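Xenavidin from Xenopus tropicalis probably binds biotin, as a tetrameric member of the avidin family whose subunits are eight-stranded antiparallel beta barrels. Local coordinates of one contact, PDB 2UYW (chain A, 1.70 Å), residues K60-F65 and T79-L84, beside the matching contact of the related avidin-related protein 2 from Gallus gallus, PDB 1WBI (chain B, 1.40 Å), residues Q62-F67 and V81-V86. One frame, after least-squares fit of the local backbone (RMSD 0.41 Å); residues are numbered along the deposited sequences.

Structure 1 (2UYW); sequences KPTFGF and TGQCFL.
Phe63 lies against Gly80 in the antiparallel hairpin of strands 62-68 and 75-84, neighbours in the avidin barrel. Gly80 has no side chain, and a CB there would stand tightly against Phe63 CZ; the ring instead settles on the backbone, Phe63 CE2 within 3.5 Å of Gly80 C, and the backbone pair is hydrogen-bonded. Here packing is tight. A chi1 of -171° swings Thr79 OG1 toward Phe63 O for a hydrogen bond of 2.8 Å; Gly80 N reaches the same oxygen from the opposite face of its plane. Farther along, the extended Gln81 side chain carries NE2 to Lys60 O, 2.8 Å away, a side-chain bond beside the backbone ladder. The partly exposed Lys60 end is looser: its long aliphatic chain passes Phe83, CD 4.0 Å from CD1, before NZ hydrogen-bonds Glu103 O of the second subunit.

Structure 2 (1WBI); sequences QPTFGF and VGQCFV.
Gly82 sits under the ring of Phe65, where a CB would stand tightly against Phe65 CZ; the ring settles on the backbone, Phe65 CE2 within 3.5 Å of Gly82 C, and the backbone pair is hydrogen-bonded. Here packing is tight. Val81, beta-branched and apolar, suits a buried strand position; its CG2 stands 3.3 Å from Phe65 O, which accepts a hydrogen bond from Gly82 N. Farther along, the extended Gln83 side chain carries NE2 to Gln62 O, 2.8 Å away, a side-chain bond beside the backbone ladder. The partly exposed Gln62 end is looser: its CD lies 3.7 Å from Phe85 CD1, the amide plane almost perpendicular to the ring. Yet OE1 takes a nearly straight hydrogen bond of 3.0 Å from Val86 N, in the carbonyl plane on a lone pair, while NE2 is weakly bonded to Asp105 O of the second subunit.

What differs
The sharpest difference is at the open end of the hairpin, where Lys60(A) stands in the place of Gln62(B). The CG atoms lie 1.0 Å apart after superposition, but beyond them the chains part: CD, CE and NZ of the lysine have no counterpart in the glutamine, nor have CD, OE1 and NE2 of the glutamine in the lysine. Gln62(B) offers an acceptor near the strand, and Val86(B) N bonds to its OE1 at 3.0 Å. In the other protein Lys60(A) CG gets no closer than 5.1 Å to Leu84(A) N, and a lysine has no side-chain acceptor. The glutamine thus adds a cross-strand link, which may tie this end more firmly. The CD atom of each still touches the ring, Lys60(A) CD with Phe83(A) CD1 at 4.0 Å and Gln62(B) CD with Phe85(B) CD1 at 3.7 Å, and the bond from Gln81(A) NE2 to Lys60(A) O has its equal between Gln83(B) NE2 and Gln62(B) O.

At the other end Thr79(A) corresponds to Val81(B), nearly equal in shape. Thr79(A) OG1 and Val81(B) CG2 are 0.5 Å apart after superposition, so a methyl takes the place of the hydroxyl. The valine has no polar atom to make the 2.8 Å hydrogen bond of Thr79(A) OG1 to Phe63(A) O; the bond from Gly80(A) N to that oxygen is matched by Gly82(B) N to Phe65(B) O. The side chains of Phe63(A) and Phe65(B) keep their place.

Last, Leu84(A) and Val86(B) have CB atoms 1.4 Å apart and carbonyl O atoms 1.7 Å apart after superposition.

Structure 1 (2UYW)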
loop_
_atom_site.group_PDB
_atom_site.type_symbol
_atom_site.label_atom_id
_atom_site.label_comp_id
_atom_site.label_asym_id
_atom_site.label_seq_id
_atom_site.Cartn_x
_atom_site.Cartn_y
_atom_site.Cartn_z
ATOM N N LYS A 60 22.467 -5.266 7.307
ATOM C CA LYS A 60 21.411 -4.587 6.528
ATOM C C LYS A 60 19.998 -4.805 7.151
ATOM O O LYS A 60 19.106 -5.415 6.544
ATOM C CB LYS A 60 21.435 -5.017 5.051
ATOM C CG LYS A 60 22.782 -4.743 4.330
ATOM C CD LYS A 60 22.932 -5.622 3.107
ATOM C CE LYS A 60 23.194 -7.070 3.489
ATOM N NZ LYS A 60 23.885 -7.798 2.396
ATOM N N PRO A 61 19.800 -4.311 8.377
ATOM C CA PRO A 61 18.600 -4.710 9.116
ATOM C C PRO A 61 17.286 -4.172 8.565
ATOM O O PRO A 61 17.200 -3.003 8.178
ATOM C CB PRO A 61 18.822 -4.097 10.491
ATOM C CG PRO A 61 19.715 -2.916 10.226
ATOM C CD PRO A 61 20.656 -3.411 9.166
ATOM N N THR A 62 16.270 -5.027 8.575
ATOM C CA THR A 62 14.888 -4.560 8.462
ATOM C C THR A 62 14.454 -3.935 9.802
ATOM O O THR A 62 15.090 -4.142 10.868
ATOM C CB THR A 62 13.951 -5.736 8.112
ATOM O OG1 THR A 62 14.158 -6.785 9.081
ATOM C CG2 THR A 62 14.256 -6.266 6.720
ATOM N N PHE A 63 13.362 -3.175 9.776
ATOM C CA PHE A 63 12.897 -2.508 10.995
ATOM C C PHE A 63 11.484 -2.010 10.742
ATOM O O PHE A 63 10.995 -1.978 9.596
ATOM C CB PHE A 63 13.815 -1.307 11.386
ATOM C CG PHE A 63 13.888 -0.259 10.297
ATOM C CD1 PHE A 63 12.927 0.751 10.216
ATOM C CD2 PHE A 63 14.905 -0.313 9.353
ATOM C CE1 PHE A 63 12.968 1.682 9.140
ATOM C CE2 PHE A 63 14.954 0.613 8.289
ATOM C CZ PHE A 63 14.002 1.615 8.208
ATOM N N GLY A 64 10.818 -1.623 11.822
ATOM C CA GLY A 64 9.482 -1.031 11.725
ATOM C C GLY A 64 9.265 -0.206 12.975
ATOM O O GLY A 64 9.879 -0.470 14.028
ATOM N N PHE A 65 8.408 0.805 12.867
ATOM C CA PHE A 65 8.026 1.569 14.043
ATOM C C PHE A 65 6.697 2.292 13.839
ATOM O O PHE A 65 6.237 2.463 12.702
ATOM C CB PHE A 65 9.115 2.574 14.457
ATOM C CG PHE A 65 9.467 3.598 13.391
ATOM C CD1 PHE A 65 8.806 4.819 13.333
ATOM C CD2 PHE A 65 10.505 3.344 12.493
ATOM C CE1 PHE A 65 9.170 5.794 12.347
ATOM C CE2 PHE A 65 10.864 4.282 11.517
ATOM C CZ PHE A 65 10.194 5.513 11.443
ATOM N N THR A 79 7.816 0.715 7.711
ATOM C CA THR A 79 8.723 -0.434 7.762
ATOM C C THR A 79 9.701 -0.312 6.619
ATOM O O THR A 79 9.353 0.201 5.540
ATOM C CB THR A 79 7.941 -1.798 7.741
ATOM O OG1 THR A 79 8.839 -2.884 8.008
ATOM C CG2 THR A 79 7.183 -2.025 6.413
ATOM N N GLY A 80 10.896 -0.845 6.798
ATOM C CA GLY A 80 11.903 -0.647 5.780
ATOM C C GLY A 80 13.157 -1.441 6.046
ATOM O O GLY A 80 13.167 -2.340 6.883
ATOM N N GLN A 81 14.203 -1.130 5.302
ATOM C CA GLN A 81 15.474 -1.818 5.466
ATOM C C GLN A 81 16.605 -0.814 5.265
ATOM O O GLN A 81 16.515 0.073 4.392
ATOM C CB GLN A 81 15.586 -2.999 4.485
ATOM C CG GLN A 81 16.831 -3.867 4.694
ATOM C CD GLN A 81 16.847 -5.157 3.890
ATOM O OE1 GLN A 81 16.008 -5.409 3.017
ATOM N NE2 GLN A 81 17.859 -5.977 4.152
ATOM N N CYS A 82 17.660 -0.971 6.070
ATOM C CA CYS A 82 18.844 -0.126 6.026
ATOM C C CYS A 82 19.860 -0.777 5.116
ATOM O O CYS A 82 20.139 -1.971 5.212
ATOM C CB CYS A 82 19.455 0.042 7.430
ATOM S SG CYS A 82 20.913 1.116 7.468
ATOM N N PHE A 83 20.368 0.021 4.196
ATOM C CA PHE A 83 21.480 -0.420 3.367
ATOM C C PHE A 83 22.571 0.613 3.476
ATOM O O PHE A 83 22.320 1.768 3.840
ATOM C CB PHE A 83 21.041 -0.556 1.899
ATOM C CG PHE A 83 20.041 -1.641 1.666
ATOM C CD1 PHE A 83 20.456 -2.964 1.500
ATOM C CD2 PHE A 83 18.685 -1.346 1.614
ATOM C CE1 PHE A 83 19.514 -3.982 1.269
ATOM C CE2 PHE A 83 17.726 -2.354 1.390
ATOM C CZ PHE A 83 18.149 -3.671 1.222
ATOM N N LEU A 84 23.802 0.169 3.186
ATOM C CA LEU A 84 24.880 1.091 2.879
ATOM C C LEU A 84 24.750 1.343 1.376
ATOM O O LEU A 84 24.777 0.395 0.592
ATOM C CB LEU A 84 26.255 0.474 3.211
ATOM C CG LEU A 84 26.593 0.158 4.688
ATOM C CD1 LEU A 84 27.973 -0.487 4.773
ATOM C CD2 LEU A 84 26.542 1.405 5.548
#

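Structure 2 (1WBI)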
loop_
_atom_site.group_PDB
_atom_site.type_symbol
_atom_site.label_atom_id
_atom_site.label_comp_id
_atom_site.label_asym_id
_atom_site.label_seq_id
_atom_site.Cartn_x
_atom_site.Cartn_y
_atom_site.Cartn_z
ATOM N N GLN B 62 22.503 -5.068 6.814
ATOM C CA GLN B 62 21.461 -4.196 6.205
ATOM C C GLN B 62 20.113 -4.598 6.791
ATOM O O GLN B 62 19.342 -5.308 6.148
ATOM C CB GLN B 62 21.495 -4.274 4.675
ATOM C CG GLN B 62 22.819 -3.798 4.102
ATOM C CD GLN B 62 22.881 -3.712 2.581
ATOM O OE1 GLN B 62 23.146 -2.651 2.028
ATOM N NE2 GLN B 62 22.601 -4.834 1.891
ATOM N N PRO B 63 19.845 -4.185 8.049
ATOM C CA PRO B 63 18.709 -4.709 8.811
ATOM C C PRO B 63 17.349 -4.188 8.386
ATOM O O PRO B 63 17.253 -3.059 7.899
ATOM C CB PRO B 63 19.005 -4.254 10.240
ATOM C CG PRO B 63 19.754 -2.946 10.028
ATOM C CD PRO B 63 20.658 -3.269 8.863
ATOM N N THR B 64 16.314 -5.001 8.549
ATOM C CA THR B 64 14.950 -4.517 8.499
ATOM C C THR B 64 14.541 -3.953 9.850
ATOM O O THR B 64 15.149 -4.277 10.910
ATOM C CB THR B 64 13.917 -5.585 8.004
ATOM O OG1 THR B 64 13.727 -6.593 9.020
ATOM C CG2 THR B 64 14.365 -6.223 6.729
ATOM N N PHE B 65 13.485 -3.146 9.829
ATOM C CA PHE B 65 12.979 -2.502 11.034
ATOM C C PHE B 65 11.563 -2.017 10.810
ATOM O O PHE B 65 11.105 -1.900 9.677
ATOM C CB PHE B 65 13.890 -1.315 11.406
ATOM C CG PHE B 65 13.871 -0.222 10.359
ATOM C CD1 PHE B 65 12.879 0.748 10.383
ATOM C CD2 PHE B 65 14.747 -0.233 9.288
ATOM C CE1 PHE B 65 12.790 1.717 9.379
ATOM C CE2 PHE B 65 14.652 0.706 8.264
ATOM C CZ PHE B 65 13.678 1.689 8.307
ATOM N N GLY B 66 10.908 -1.633 11.900
ATOM C CA GLY B 66 9.597 -1.019 11.837
ATOM C C GLY B 66 9.408 -0.067 12.999
ATOM O O GLY B 66 10.087 -0.217 14.056
ATOM N N PHE B 67 8.533 0.927 12.832
ATOM C CA PHE B 67 8.119 1.746 13.951
ATOM C C PHE B 67 6.724 2.293 13.786
ATOM O O PHE B 67 6.214 2.381 12.680
ATOM C CB PHE B 67 9.140 2.867 14.270
ATOM C CG PHE B 67 9.382 3.847 13.152
ATOM C CD1 PHE B 67 8.659 5.007 13.047
ATOM C CD2 PHE B 67 10.413 3.643 12.252
ATOM C CE1 PHE B 67 8.893 5.912 12.029
ATOM C CE2 PHE B 67 10.657 4.531 11.217
ATOM C CZ PHE B 67 9.929 5.714 11.138
ATOM N N VAL B 81 7.766 0.627 7.782
ATOM C CA VAL B 81 8.595 -0.603 7.785
ATOM C C VAL B 81 9.582 -0.511 6.663
ATOM O O VAL B 81 9.295 0.048 5.602
ATOM C CB VAL B 81 7.722 -1.855 7.649
ATOM C CG1 VAL B 81 7.219 -2.074 6.242
ATOM C CG2 VAL B 81 8.435 -3.075 8.169
ATOM N N GLY B 82 10.788 -1.024 6.846
ATOM C CA GLY B 82 11.762 -0.889 5.811
ATOM C C GLY B 82 13.057 -1.583 6.090
ATOM O O GLY B 82 13.119 -2.472 6.956
ATOM N N GLN B 83 14.037 -1.299 5.237
ATOM C CA GLN B 83 15.387 -1.826 5.366
ATOM C C GLN B 83 16.382 -0.696 5.250
ATOM O O GLN B 83 16.220 0.222 4.451
ATOM C CB GLN B 83 15.609 -2.932 4.310
ATOM C CG GLN B 83 16.918 -3.736 4.485
ATOM C CD GLN B 83 17.026 -4.913 3.531
ATOM O OE1 GLN B 83 16.132 -5.181 2.732
ATOM N NE2 GLN B 83 18.165 -5.609 3.574
ATOM N N CYS B 84 17.418 -0.812 6.057
ATOM C CA CYS B 84 18.551 0.102 6.043
ATOM C C CYS B 84 19.652 -0.484 5.177
ATOM O O CYS B 84 20.052 -1.632 5.416
ATOM C CB CYS B 84 19.073 0.329 7.454
ATOM S SG CYS B 84 20.383 1.618 7.519
ATOM N N PHE B 85 20.013 0.218 4.114
ATOM C CA PHE B 85 21.080 -0.163 3.214
ATOM C C PHE B 85 22.317 0.682 3.422
ATOM O O PHE B 85 22.202 1.848 3.807
ATOM C CB PHE B 85 20.589 -0.075 1.792
ATOM C CG PHE B 85 19.469 -1.023 1.471
ATOM C CD1 PHE B 85 19.725 -2.364 1.155
ATOM C CD2 PHE B 85 18.167 -0.586 1.464
ATOM C CE1 PHE B 85 18.691 -3.223 0.842
ATOM C CE2 PHE B 85 17.124 -1.410 1.129
ATOM C CZ PHE B 85 17.366 -2.757 0.831
ATOM N N VAL B 86 23.472 0.096 3.151
ATOM C CA VAL B 86 24.752 0.810 3.296
ATOM C C VAL B 86 25.528 0.611 2.001
ATOM O O VAL B 86 25.805 -0.522 1.643
ATOM C CB VAL B 86 25.588 0.269 4.461
ATOM C CG1 VAL B 86 26.831 1.138 4.651
ATOM C CG2 VAL B 86 24.800 0.232 5.741
#